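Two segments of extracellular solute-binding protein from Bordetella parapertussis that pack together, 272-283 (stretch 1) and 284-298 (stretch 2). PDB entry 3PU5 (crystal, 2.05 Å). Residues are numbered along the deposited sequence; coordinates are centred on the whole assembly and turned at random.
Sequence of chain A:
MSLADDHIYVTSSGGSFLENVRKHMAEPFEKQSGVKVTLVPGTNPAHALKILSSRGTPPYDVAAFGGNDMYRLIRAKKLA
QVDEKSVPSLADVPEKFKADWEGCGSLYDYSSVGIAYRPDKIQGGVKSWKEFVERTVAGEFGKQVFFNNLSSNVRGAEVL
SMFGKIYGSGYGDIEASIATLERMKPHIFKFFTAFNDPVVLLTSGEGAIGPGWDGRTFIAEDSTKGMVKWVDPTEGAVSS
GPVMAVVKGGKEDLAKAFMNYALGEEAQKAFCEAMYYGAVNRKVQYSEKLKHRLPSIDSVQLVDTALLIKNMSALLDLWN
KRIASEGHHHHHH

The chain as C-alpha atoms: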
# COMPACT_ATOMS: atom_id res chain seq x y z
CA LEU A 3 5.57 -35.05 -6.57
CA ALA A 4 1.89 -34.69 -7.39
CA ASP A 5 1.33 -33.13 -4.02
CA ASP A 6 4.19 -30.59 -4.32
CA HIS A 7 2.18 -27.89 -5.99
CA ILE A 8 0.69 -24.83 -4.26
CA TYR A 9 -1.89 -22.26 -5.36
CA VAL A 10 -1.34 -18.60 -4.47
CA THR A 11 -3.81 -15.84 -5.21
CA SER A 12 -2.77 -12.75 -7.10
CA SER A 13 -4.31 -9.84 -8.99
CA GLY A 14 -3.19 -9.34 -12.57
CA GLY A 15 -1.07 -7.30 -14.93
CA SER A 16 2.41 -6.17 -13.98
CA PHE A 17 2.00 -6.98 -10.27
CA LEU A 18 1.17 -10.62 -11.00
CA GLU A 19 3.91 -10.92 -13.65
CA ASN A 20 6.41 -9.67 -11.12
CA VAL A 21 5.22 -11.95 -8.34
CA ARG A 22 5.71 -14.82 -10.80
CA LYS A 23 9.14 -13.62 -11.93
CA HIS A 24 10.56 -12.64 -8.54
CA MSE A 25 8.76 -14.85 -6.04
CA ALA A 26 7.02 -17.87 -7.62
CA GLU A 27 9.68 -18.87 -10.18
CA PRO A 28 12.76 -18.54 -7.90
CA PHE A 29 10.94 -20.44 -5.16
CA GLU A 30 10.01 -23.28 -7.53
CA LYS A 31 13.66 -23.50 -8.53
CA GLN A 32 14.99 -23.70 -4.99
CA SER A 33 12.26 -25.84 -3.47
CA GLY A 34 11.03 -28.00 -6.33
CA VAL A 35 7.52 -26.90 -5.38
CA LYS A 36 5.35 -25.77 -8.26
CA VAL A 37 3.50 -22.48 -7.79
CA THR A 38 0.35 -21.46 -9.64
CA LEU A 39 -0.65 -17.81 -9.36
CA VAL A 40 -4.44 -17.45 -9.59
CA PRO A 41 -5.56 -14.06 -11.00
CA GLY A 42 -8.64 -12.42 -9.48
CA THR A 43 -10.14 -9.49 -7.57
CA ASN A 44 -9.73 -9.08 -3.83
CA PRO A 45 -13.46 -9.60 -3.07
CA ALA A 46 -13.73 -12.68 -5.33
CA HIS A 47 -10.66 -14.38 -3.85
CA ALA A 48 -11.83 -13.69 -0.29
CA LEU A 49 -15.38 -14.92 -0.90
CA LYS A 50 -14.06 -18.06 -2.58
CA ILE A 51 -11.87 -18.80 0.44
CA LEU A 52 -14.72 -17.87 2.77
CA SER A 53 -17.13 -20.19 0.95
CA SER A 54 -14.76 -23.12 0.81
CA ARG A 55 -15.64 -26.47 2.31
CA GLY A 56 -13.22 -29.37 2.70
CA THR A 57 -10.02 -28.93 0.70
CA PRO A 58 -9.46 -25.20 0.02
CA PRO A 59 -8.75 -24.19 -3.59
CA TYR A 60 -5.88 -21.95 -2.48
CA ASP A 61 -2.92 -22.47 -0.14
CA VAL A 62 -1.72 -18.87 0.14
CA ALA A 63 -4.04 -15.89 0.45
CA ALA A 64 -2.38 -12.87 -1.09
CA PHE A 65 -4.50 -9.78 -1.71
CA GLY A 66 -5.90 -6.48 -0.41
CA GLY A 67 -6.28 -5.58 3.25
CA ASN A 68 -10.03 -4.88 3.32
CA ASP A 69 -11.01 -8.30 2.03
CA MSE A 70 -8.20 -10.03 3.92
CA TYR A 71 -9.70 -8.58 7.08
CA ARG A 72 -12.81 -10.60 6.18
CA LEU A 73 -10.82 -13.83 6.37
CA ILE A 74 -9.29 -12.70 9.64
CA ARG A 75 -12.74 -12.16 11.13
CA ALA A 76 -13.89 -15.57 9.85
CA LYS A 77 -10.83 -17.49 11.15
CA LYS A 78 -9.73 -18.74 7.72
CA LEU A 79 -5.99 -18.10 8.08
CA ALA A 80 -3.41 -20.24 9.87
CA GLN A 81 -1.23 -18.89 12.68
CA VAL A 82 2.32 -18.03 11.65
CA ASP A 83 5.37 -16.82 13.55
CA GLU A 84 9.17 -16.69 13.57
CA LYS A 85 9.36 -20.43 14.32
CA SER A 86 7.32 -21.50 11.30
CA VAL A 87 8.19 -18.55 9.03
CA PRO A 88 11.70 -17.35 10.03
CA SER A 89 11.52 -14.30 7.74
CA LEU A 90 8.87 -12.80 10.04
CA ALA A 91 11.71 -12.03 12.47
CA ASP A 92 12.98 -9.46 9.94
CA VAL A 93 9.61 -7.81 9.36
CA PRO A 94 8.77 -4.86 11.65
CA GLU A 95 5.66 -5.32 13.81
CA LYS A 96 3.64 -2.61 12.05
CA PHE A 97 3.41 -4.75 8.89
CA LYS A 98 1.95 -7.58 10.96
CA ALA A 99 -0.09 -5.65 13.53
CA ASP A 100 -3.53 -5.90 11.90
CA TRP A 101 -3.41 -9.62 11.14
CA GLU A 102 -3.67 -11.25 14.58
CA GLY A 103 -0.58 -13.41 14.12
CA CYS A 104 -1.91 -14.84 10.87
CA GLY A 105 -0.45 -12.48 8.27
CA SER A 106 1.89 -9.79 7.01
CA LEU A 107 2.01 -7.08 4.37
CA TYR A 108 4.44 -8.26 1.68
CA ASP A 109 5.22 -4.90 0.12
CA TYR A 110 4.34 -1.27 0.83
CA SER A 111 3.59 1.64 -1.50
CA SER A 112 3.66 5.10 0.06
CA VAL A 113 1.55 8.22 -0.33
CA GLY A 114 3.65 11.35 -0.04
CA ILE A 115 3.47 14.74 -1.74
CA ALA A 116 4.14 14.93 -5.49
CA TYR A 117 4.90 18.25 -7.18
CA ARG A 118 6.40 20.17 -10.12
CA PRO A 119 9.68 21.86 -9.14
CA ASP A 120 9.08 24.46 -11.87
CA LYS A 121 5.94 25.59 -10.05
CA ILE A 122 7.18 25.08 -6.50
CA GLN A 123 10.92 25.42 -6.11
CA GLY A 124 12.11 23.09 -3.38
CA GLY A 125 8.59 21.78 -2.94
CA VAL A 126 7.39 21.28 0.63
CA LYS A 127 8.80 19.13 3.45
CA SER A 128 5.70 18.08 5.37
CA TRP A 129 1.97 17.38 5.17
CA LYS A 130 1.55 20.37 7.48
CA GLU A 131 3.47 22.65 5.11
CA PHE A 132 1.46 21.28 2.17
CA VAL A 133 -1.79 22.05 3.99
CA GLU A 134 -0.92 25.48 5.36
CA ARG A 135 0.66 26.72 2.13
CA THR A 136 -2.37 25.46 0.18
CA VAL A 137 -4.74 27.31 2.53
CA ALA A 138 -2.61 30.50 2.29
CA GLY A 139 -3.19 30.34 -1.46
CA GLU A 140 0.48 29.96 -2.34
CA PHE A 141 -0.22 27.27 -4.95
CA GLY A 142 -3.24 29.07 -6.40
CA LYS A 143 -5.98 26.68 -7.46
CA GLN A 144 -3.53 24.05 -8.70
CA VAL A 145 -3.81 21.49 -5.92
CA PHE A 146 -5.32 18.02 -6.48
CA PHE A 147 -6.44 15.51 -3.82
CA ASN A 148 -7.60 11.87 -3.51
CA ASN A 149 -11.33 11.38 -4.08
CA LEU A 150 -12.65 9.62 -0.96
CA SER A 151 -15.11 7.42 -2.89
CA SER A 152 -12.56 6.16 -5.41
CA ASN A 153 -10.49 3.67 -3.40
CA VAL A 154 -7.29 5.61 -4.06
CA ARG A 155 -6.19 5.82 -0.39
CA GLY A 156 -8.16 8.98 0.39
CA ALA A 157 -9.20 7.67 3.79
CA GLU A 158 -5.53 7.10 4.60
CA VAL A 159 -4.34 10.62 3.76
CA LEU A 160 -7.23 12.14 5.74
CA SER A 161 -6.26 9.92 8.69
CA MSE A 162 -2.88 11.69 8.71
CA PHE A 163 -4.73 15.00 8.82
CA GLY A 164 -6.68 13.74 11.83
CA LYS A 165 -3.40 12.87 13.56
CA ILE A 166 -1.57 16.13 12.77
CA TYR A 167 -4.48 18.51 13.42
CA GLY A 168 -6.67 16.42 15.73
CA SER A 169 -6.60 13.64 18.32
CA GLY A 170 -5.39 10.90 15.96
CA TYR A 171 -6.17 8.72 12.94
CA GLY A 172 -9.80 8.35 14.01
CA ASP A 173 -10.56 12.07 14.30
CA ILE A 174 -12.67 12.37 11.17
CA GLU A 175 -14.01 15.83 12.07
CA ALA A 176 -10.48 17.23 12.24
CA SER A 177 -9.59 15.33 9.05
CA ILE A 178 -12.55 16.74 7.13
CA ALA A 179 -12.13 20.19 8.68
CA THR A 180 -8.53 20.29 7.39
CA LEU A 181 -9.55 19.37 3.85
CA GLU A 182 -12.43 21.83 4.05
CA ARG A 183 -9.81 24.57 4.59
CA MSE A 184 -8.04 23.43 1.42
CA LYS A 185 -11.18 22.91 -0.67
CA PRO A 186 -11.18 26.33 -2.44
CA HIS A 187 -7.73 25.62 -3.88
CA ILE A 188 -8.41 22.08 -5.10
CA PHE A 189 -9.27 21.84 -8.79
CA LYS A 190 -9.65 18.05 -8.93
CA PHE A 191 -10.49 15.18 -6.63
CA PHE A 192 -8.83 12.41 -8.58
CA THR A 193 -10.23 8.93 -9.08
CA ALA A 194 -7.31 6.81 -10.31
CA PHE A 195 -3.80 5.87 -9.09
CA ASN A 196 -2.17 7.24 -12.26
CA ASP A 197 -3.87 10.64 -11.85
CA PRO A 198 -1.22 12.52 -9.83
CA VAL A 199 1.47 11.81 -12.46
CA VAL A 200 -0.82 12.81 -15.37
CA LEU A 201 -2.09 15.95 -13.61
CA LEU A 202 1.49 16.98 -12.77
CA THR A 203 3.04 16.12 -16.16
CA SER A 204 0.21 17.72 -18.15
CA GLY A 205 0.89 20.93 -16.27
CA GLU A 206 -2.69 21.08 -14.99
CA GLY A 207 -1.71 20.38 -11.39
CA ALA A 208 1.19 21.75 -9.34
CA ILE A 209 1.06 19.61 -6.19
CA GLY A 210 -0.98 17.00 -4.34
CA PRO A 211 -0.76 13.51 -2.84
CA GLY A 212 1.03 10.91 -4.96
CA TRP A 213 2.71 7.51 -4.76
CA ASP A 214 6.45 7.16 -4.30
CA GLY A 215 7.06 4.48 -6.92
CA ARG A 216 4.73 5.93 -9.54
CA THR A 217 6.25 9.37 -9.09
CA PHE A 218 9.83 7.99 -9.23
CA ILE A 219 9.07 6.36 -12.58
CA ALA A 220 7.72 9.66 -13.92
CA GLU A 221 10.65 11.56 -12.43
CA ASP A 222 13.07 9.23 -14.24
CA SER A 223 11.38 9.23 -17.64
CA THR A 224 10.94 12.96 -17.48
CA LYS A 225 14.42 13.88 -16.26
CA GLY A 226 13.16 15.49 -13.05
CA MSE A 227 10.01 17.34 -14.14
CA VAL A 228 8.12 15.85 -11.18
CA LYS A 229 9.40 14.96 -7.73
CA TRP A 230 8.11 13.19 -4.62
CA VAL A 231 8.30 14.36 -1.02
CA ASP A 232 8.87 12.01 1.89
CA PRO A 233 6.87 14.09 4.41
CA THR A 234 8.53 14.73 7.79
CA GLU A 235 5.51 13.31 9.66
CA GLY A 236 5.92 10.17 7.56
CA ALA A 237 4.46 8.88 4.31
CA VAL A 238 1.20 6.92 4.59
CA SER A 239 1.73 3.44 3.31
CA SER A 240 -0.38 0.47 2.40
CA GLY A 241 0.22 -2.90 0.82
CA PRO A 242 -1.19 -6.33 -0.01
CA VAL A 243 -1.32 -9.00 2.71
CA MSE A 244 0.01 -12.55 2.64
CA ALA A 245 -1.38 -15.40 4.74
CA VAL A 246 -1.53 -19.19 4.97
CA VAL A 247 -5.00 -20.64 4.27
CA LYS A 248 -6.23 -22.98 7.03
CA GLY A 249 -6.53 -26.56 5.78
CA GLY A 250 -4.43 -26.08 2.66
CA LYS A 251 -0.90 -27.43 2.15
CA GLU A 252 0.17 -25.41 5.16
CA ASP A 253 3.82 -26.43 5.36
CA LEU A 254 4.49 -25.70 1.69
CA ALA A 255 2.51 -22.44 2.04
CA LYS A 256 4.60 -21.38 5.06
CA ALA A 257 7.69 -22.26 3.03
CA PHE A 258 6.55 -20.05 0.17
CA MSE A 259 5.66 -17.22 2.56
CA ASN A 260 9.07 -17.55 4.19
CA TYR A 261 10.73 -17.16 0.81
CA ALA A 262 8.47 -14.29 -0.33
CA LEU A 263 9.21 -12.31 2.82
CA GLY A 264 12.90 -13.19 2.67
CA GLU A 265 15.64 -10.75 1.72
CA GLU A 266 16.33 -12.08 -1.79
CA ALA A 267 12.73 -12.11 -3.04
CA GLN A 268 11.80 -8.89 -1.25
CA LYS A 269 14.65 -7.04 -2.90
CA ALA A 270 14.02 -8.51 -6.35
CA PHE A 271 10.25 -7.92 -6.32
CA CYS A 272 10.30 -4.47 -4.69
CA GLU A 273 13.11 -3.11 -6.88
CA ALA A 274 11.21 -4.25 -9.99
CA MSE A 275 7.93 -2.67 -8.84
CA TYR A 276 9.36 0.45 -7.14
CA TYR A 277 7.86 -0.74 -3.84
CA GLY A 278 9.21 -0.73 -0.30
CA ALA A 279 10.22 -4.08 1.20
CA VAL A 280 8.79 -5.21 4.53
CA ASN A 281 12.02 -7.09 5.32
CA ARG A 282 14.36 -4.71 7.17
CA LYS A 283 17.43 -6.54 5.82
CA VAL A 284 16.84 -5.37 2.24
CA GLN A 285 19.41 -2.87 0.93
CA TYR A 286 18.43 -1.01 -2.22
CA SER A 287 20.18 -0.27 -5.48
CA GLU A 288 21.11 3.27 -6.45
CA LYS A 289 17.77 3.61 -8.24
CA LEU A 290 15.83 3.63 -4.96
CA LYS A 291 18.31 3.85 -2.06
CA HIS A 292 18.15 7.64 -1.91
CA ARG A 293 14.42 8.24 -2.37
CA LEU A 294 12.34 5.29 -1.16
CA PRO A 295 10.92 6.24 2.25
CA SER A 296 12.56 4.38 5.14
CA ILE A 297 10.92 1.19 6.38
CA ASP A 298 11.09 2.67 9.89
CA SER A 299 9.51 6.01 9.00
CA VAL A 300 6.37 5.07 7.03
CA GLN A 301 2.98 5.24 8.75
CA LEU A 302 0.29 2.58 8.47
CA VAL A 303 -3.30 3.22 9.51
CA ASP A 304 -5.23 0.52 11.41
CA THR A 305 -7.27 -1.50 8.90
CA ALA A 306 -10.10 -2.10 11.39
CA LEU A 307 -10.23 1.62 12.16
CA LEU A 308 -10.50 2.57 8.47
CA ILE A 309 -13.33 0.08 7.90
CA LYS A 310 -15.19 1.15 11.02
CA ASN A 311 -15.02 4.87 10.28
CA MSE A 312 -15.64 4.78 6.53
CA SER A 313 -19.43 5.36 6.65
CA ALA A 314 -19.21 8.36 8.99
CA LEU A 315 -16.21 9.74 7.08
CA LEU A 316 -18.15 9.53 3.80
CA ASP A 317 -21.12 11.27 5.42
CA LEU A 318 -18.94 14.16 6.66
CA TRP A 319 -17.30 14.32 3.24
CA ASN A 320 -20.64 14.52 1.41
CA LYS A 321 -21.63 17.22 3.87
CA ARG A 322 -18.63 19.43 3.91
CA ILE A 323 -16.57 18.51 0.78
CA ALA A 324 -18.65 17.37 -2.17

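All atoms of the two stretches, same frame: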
# COMPACT_ATOMS: atom_id res chain seq x y z
N CYS A 272 10.54 -5.88 -4.98
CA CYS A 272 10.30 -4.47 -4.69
C CYS A 272 11.10 -3.53 -5.60
O CYS A 272 10.60 -2.48 -5.99
CB CYS A 272 10.56 -4.17 -3.22
SG CYS A 272 9.38 -5.01 -2.14
N GLU A 273 12.32 -3.91 -5.95
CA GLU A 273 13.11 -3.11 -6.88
C GLU A 273 12.44 -3.04 -8.26
O GLU A 273 12.46 -2.01 -8.93
CB GLU A 273 14.51 -3.69 -7.02
CG GLU A 273 15.37 -3.54 -5.77
CD GLU A 273 16.33 -2.37 -5.84
OE1 GLU A 273 16.29 -1.62 -6.84
OE2 GLU A 273 17.12 -2.20 -4.89
N ALA A 274 11.88 -4.17 -8.69
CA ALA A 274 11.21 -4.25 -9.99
C ALA A 274 9.94 -3.40 -10.03
O ALA A 274 9.62 -2.77 -11.04
CB ALA A 274 10.89 -5.71 -10.31
N MSE A 275 9.22 -3.37 -8.91
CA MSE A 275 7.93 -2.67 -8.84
C MSE A 275 8.03 -1.25 -8.29
O MSE A 275 7.02 -0.55 -8.24
CB MSE A 275 6.94 -3.46 -7.98
CG MSE A 275 6.57 -4.79 -8.56
SE MSE A 275 5.53 -4.59 -10.21
CE MSE A 275 3.93 -3.71 -9.48
N TYR A 276 9.22 -0.82 -7.87
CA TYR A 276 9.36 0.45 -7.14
C TYR A 276 8.48 0.47 -5.88
O TYR A 276 7.78 1.46 -5.61
CB TYR A 276 9.06 1.67 -8.02
CG TYR A 276 10.08 1.91 -9.12
CD1 TYR A 276 10.26 0.99 -10.14
CD2 TYR A 276 10.83 3.07 -9.15
CE1 TYR A 276 11.18 1.21 -11.15
CE2 TYR A 276 11.76 3.31 -10.15
CZ TYR A 276 11.93 2.37 -11.15
OH TYR A 276 12.84 2.60 -12.15
N TYR A 277 8.53 -0.62 -5.13
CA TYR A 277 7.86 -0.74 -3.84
C TYR A 277 8.88 -0.75 -2.71
O TYR A 277 10.08 -0.98 -2.95
CB TYR A 277 7.07 -2.05 -3.74
CG TYR A 277 5.83 -2.16 -4.60
CD1 TYR A 277 5.15 -1.03 -5.05
CD2 TYR A 277 5.33 -3.41 -4.93
CE1 TYR A 277 4.00 -1.16 -5.83
CE2 TYR A 277 4.19 -3.54 -5.70
CZ TYR A 277 3.53 -2.42 -6.14
OH TYR A 277 2.39 -2.58 -6.90
N GLY A 278 8.40 -0.54 -1.49
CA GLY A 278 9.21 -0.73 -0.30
C GLY A 278 9.07 -2.14 0.23
O GLY A 278 7.97 -2.68 0.28
N ALA A 279 10.20 -2.74 0.64
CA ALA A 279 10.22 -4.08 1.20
C ALA A 279 9.87 -4.06 2.68
O ALA A 279 10.25 -3.14 3.40
CB ALA A 279 11.59 -4.71 1.02
N VAL A 280 9.15 -5.09 3.12
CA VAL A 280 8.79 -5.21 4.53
C VAL A 280 9.87 -5.96 5.34
O VAL A 280 9.76 -6.09 6.56
CB VAL A 280 7.43 -5.91 4.71
CG1 VAL A 280 6.33 -5.11 4.01
CG2 VAL A 280 7.49 -7.34 4.17
N ASN A 281 10.89 -6.46 4.66
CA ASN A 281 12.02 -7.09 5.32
C ASN A 281 13.10 -6.02 5.56
O ASN A 281 13.59 -5.41 4.62
CB ASN A 281 12.56 -8.23 4.45
CG ASN A 281 13.58 -9.11 5.17
OD1 ASN A 281 14.48 -8.60 5.85
ND2 ASN A 281 13.47 -10.41 5.00
N ARG A 282 13.42 -5.77 6.83
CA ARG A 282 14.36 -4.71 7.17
C ARG A 282 15.79 -4.96 6.68
O ARG A 282 16.62 -4.05 6.70
CB ARG A 282 14.37 -4.45 8.68
CG ARG A 282 15.02 -5.55 9.48
CD ARG A 282 15.29 -5.13 10.92
NE ARG A 282 14.08 -4.71 11.64
CZ ARG A 282 13.24 -5.55 12.23
NH1 ARG A 282 13.48 -6.86 12.20
NH2 ARG A 282 12.16 -5.08 12.86
N LYS A 283 16.08 -6.19 6.26
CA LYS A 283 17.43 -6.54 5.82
C LYS A 283 17.72 -6.04 4.40
O LYS A 283 18.88 -5.91 4.00
CB LYS A 283 17.62 -8.05 5.82
CG LYS A 283 17.84 -8.69 7.17
CD LYS A 283 18.21 -10.15 6.93
CE LYS A 283 18.87 -10.79 8.14
NZ LYS A 283 19.80 -11.86 7.68
N VAL A 284 16.67 -5.76 3.64
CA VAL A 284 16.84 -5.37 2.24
C VAL A 284 17.60 -4.05 2.07
O VAL A 284 17.25 -3.04 2.68
CB VAL A 284 15.49 -5.31 1.48
CG1 VAL A 284 15.67 -4.69 0.11
CG2 VAL A 284 14.90 -6.72 1.34
N GLN A 285 18.65 -4.07 1.25
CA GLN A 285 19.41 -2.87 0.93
C GLN A 285 19.24 -2.58 -0.55
O GLN A 285 19.39 -3.48 -1.38
CB GLN A 285 20.89 -3.05 1.31
CG GLN A 285 21.06 -3.59 2.75
CD GLN A 285 22.48 -3.44 3.30
OE1 GLN A 285 23.25 -2.60 2.84
NE2 GLN A 285 22.82 -4.26 4.30
N TYR A 286 18.89 -1.35 -0.87
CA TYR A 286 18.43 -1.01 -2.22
C TYR A 286 19.55 -0.57 -3.15
O TYR A 286 20.58 -0.06 -2.71
CB TYR A 286 17.37 0.08 -2.16
CG TYR A 286 16.11 -0.35 -1.44
CD1 TYR A 286 15.13 -1.09 -2.09
CD2 TYR A 286 15.90 -0.02 -0.10
CE1 TYR A 286 13.99 -1.49 -1.43
CE2 TYR A 286 14.76 -0.41 0.56
CZ TYR A 286 13.81 -1.16 -0.11
OH TYR A 286 12.67 -1.54 0.53
N SER A 287 19.31 -0.77 -4.44
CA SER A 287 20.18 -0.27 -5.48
C SER A 287 20.15 1.25 -5.47
O SER A 287 19.37 1.88 -4.75
CB SER A 287 19.69 -0.74 -6.84
OG SER A 287 18.59 0.06 -7.27
N GLU A 288 21.00 1.83 -6.31
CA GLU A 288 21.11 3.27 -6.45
C GLU A 288 19.82 3.89 -6.96
O GLU A 288 19.55 5.06 -6.71
CB GLU A 288 22.25 3.61 -7.42
CG GLU A 288 23.64 3.34 -6.87
CD GLU A 288 24.07 4.37 -5.85
OE1 GLU A 288 23.70 5.56 -6.00
OE2 GLU A 288 24.80 4.00 -4.90
N LYS A 289 19.02 3.11 -7.68
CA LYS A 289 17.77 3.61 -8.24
C LYS A 289 16.77 4.03 -7.16
O LYS A 289 15.95 4.92 -7.39
CB LYS A 289 17.15 2.57 -9.17
CG LYS A 289 16.22 3.16 -10.20
CD LYS A 289 16.09 2.26 -11.42
CE LYS A 289 15.35 0.97 -11.08
NZ LYS A 289 15.05 0.14 -12.29
N LEU A 290 16.85 3.42 -5.98
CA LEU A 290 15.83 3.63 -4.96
C LEU A 290 16.38 4.03 -3.59
O LEU A 290 15.68 4.65 -2.79
CB LEU A 290 15.00 2.36 -4.82
CG LEU A 290 14.12 2.09 -6.04
CD1 LEU A 290 13.60 0.65 -6.06
CD2 LEU A 290 12.98 3.08 -6.06
N LYS A 291 17.63 3.66 -3.34
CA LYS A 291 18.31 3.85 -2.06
C LYS A 291 18.12 5.25 -1.49
O LYS A 291 17.93 5.43 -0.28
CB LYS A 291 19.80 3.58 -2.28
CG LYS A 291 20.69 3.71 -1.08
CD LYS A 291 22.14 3.55 -1.55
CE LYS A 291 23.07 3.21 -0.39
NZ LYS A 291 22.95 4.22 0.70
N HIS A 292 18.16 6.25 -2.36
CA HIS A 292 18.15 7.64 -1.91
C HIS A 292 16.76 8.27 -1.81
O HIS A 292 16.62 9.37 -1.26
CB HIS A 292 19.08 8.48 -2.80
CG HIS A 292 20.46 7.93 -2.93
ND1 HIS A 292 21.33 7.84 -1.86
CD2 HIS A 292 21.13 7.42 -3.99
CE1 HIS A 292 22.47 7.30 -2.26
NE2 HIS A 292 22.37 7.04 -3.55
N ARG A 293 15.74 7.60 -2.31
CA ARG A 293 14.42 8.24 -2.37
C ARG A 293 13.25 7.44 -1.77
O ARG A 293 12.28 8.03 -1.28
CB ARG A 293 14.09 8.70 -3.80
CG ARG A 293 14.34 7.67 -4.87
CD ARG A 293 14.25 8.28 -6.26
NE ARG A 293 14.46 7.28 -7.29
CZ ARG A 293 14.13 7.42 -8.57
NH1 ARG A 293 13.56 8.54 -9.00
NH2 ARG A 293 14.37 6.44 -9.43
N LEU A 294 13.34 6.12 -1.80
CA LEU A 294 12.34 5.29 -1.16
C LEU A 294 12.25 5.66 0.31
O LEU A 294 13.27 5.76 0.99
CB LEU A 294 12.71 3.83 -1.29
CG LEU A 294 11.56 2.86 -1.03
CD1 LEU A 294 10.64 2.88 -2.22
CD2 LEU A 294 12.10 1.46 -0.78
N PRO A 295 11.03 5.88 0.83
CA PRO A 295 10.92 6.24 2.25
C PRO A 295 11.35 5.07 3.13
O PRO A 295 11.09 3.91 2.80
CB PRO A 295 9.41 6.49 2.43
CG PRO A 295 8.76 5.64 1.34
CD PRO A 295 9.71 5.81 0.17
N SER A 296 12.01 5.38 4.24
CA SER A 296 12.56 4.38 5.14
C SER A 296 11.48 3.47 5.72
O SER A 296 10.40 3.91 6.08
CB SER A 296 13.31 5.07 6.29
OG SER A 296 13.80 4.11 7.20
N ILE A 297 11.82 2.19 5.83
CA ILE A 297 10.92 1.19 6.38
C ILE A 297 10.48 1.59 7.79
O ILE A 297 9.34 1.32 8.20
CB ILE A 297 11.57 -0.22 6.38
CG1 ILE A 297 10.57 -1.31 6.78
CG2 ILE A 297 12.80 -0.25 7.29
CD1 ILE A 297 11.16 -2.72 6.65
N ASP A 298 11.37 2.28 8.51
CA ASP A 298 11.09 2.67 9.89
C ASP A 298 10.21 3.90 9.99
O ASP A 298 9.57 4.11 11.01
CB ASP A 298 12.41 2.92 10.64
CG ASP A 298 13.31 1.71 10.63
OD1 ASP A 298 14.51 1.86 10.32
OD2 ASP A 298 12.80 0.60 10.91
O HOH W 1 12.54 -1.55 3.08
O HOH W 2 14.67 -2.68 4.07
O HOH W 3 14.04 -1.78 11.65
O HOH W 4 20.98 -6.31 5.30

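The two stretches are consecutive, and the chain folds back on itself so that 837 Å² of surface is buried between them, both sides summed. The reversal is a type I beta turn from N281 to V284. V284 N donates to N281 O at 3.3 Å. Within the turn, K283 N donates to N281 OD1 at 2.9 Å, so the asparagine side chain braces the bend.

Two polar anchors tie the segments before and after the turn. E273, on the last helical turn, leaves sideways, but its carboxylate reaches S287. S287 N donates to E273 OE2 at 2.7 Å and S287 OG donates to E273 OE1 at 2.9 Å. A carboxylate suits this place because its two oxygens meet two donors of one serine. S287 OG also accepts from K289 N at 3.1 Å. The second anchor is Y286. Its hydroxyl reaches back to the backbone, where A279 N donates to Y286 OH at 2.7 Å with a nearly straight angle. G278 lies alongside, its CA 3.6 Å from Y286 OH. Within stretch 2, R293 NE donates to K289 O at 2.8 Å.

Side-chain packing adds to the polar anchors. The Y276 ring meets L290, with CD2 of each residue 3.8 Å apart. At its ring edge lies R293 NH2, 4.1 Å from Y276 CE2. A279 is buried and its CB points toward stretch 2, 3.9 Å from V284 CG2. L294 CD2 packs 3.7 Å from G278 CA. I297 extends CD1 to within 3.4 Å of A279 O, covering the backbone near the turn.

Waters complete the contact. Water 1 links A279 O (2.8 Å) and Y286 OH (2.6 Å). Water 2 donates to N281 O and V284 O, both at 3.0 Å. Water 3 joins R282 NE (2.9 Å) to D298 OD2 (2.8 Å).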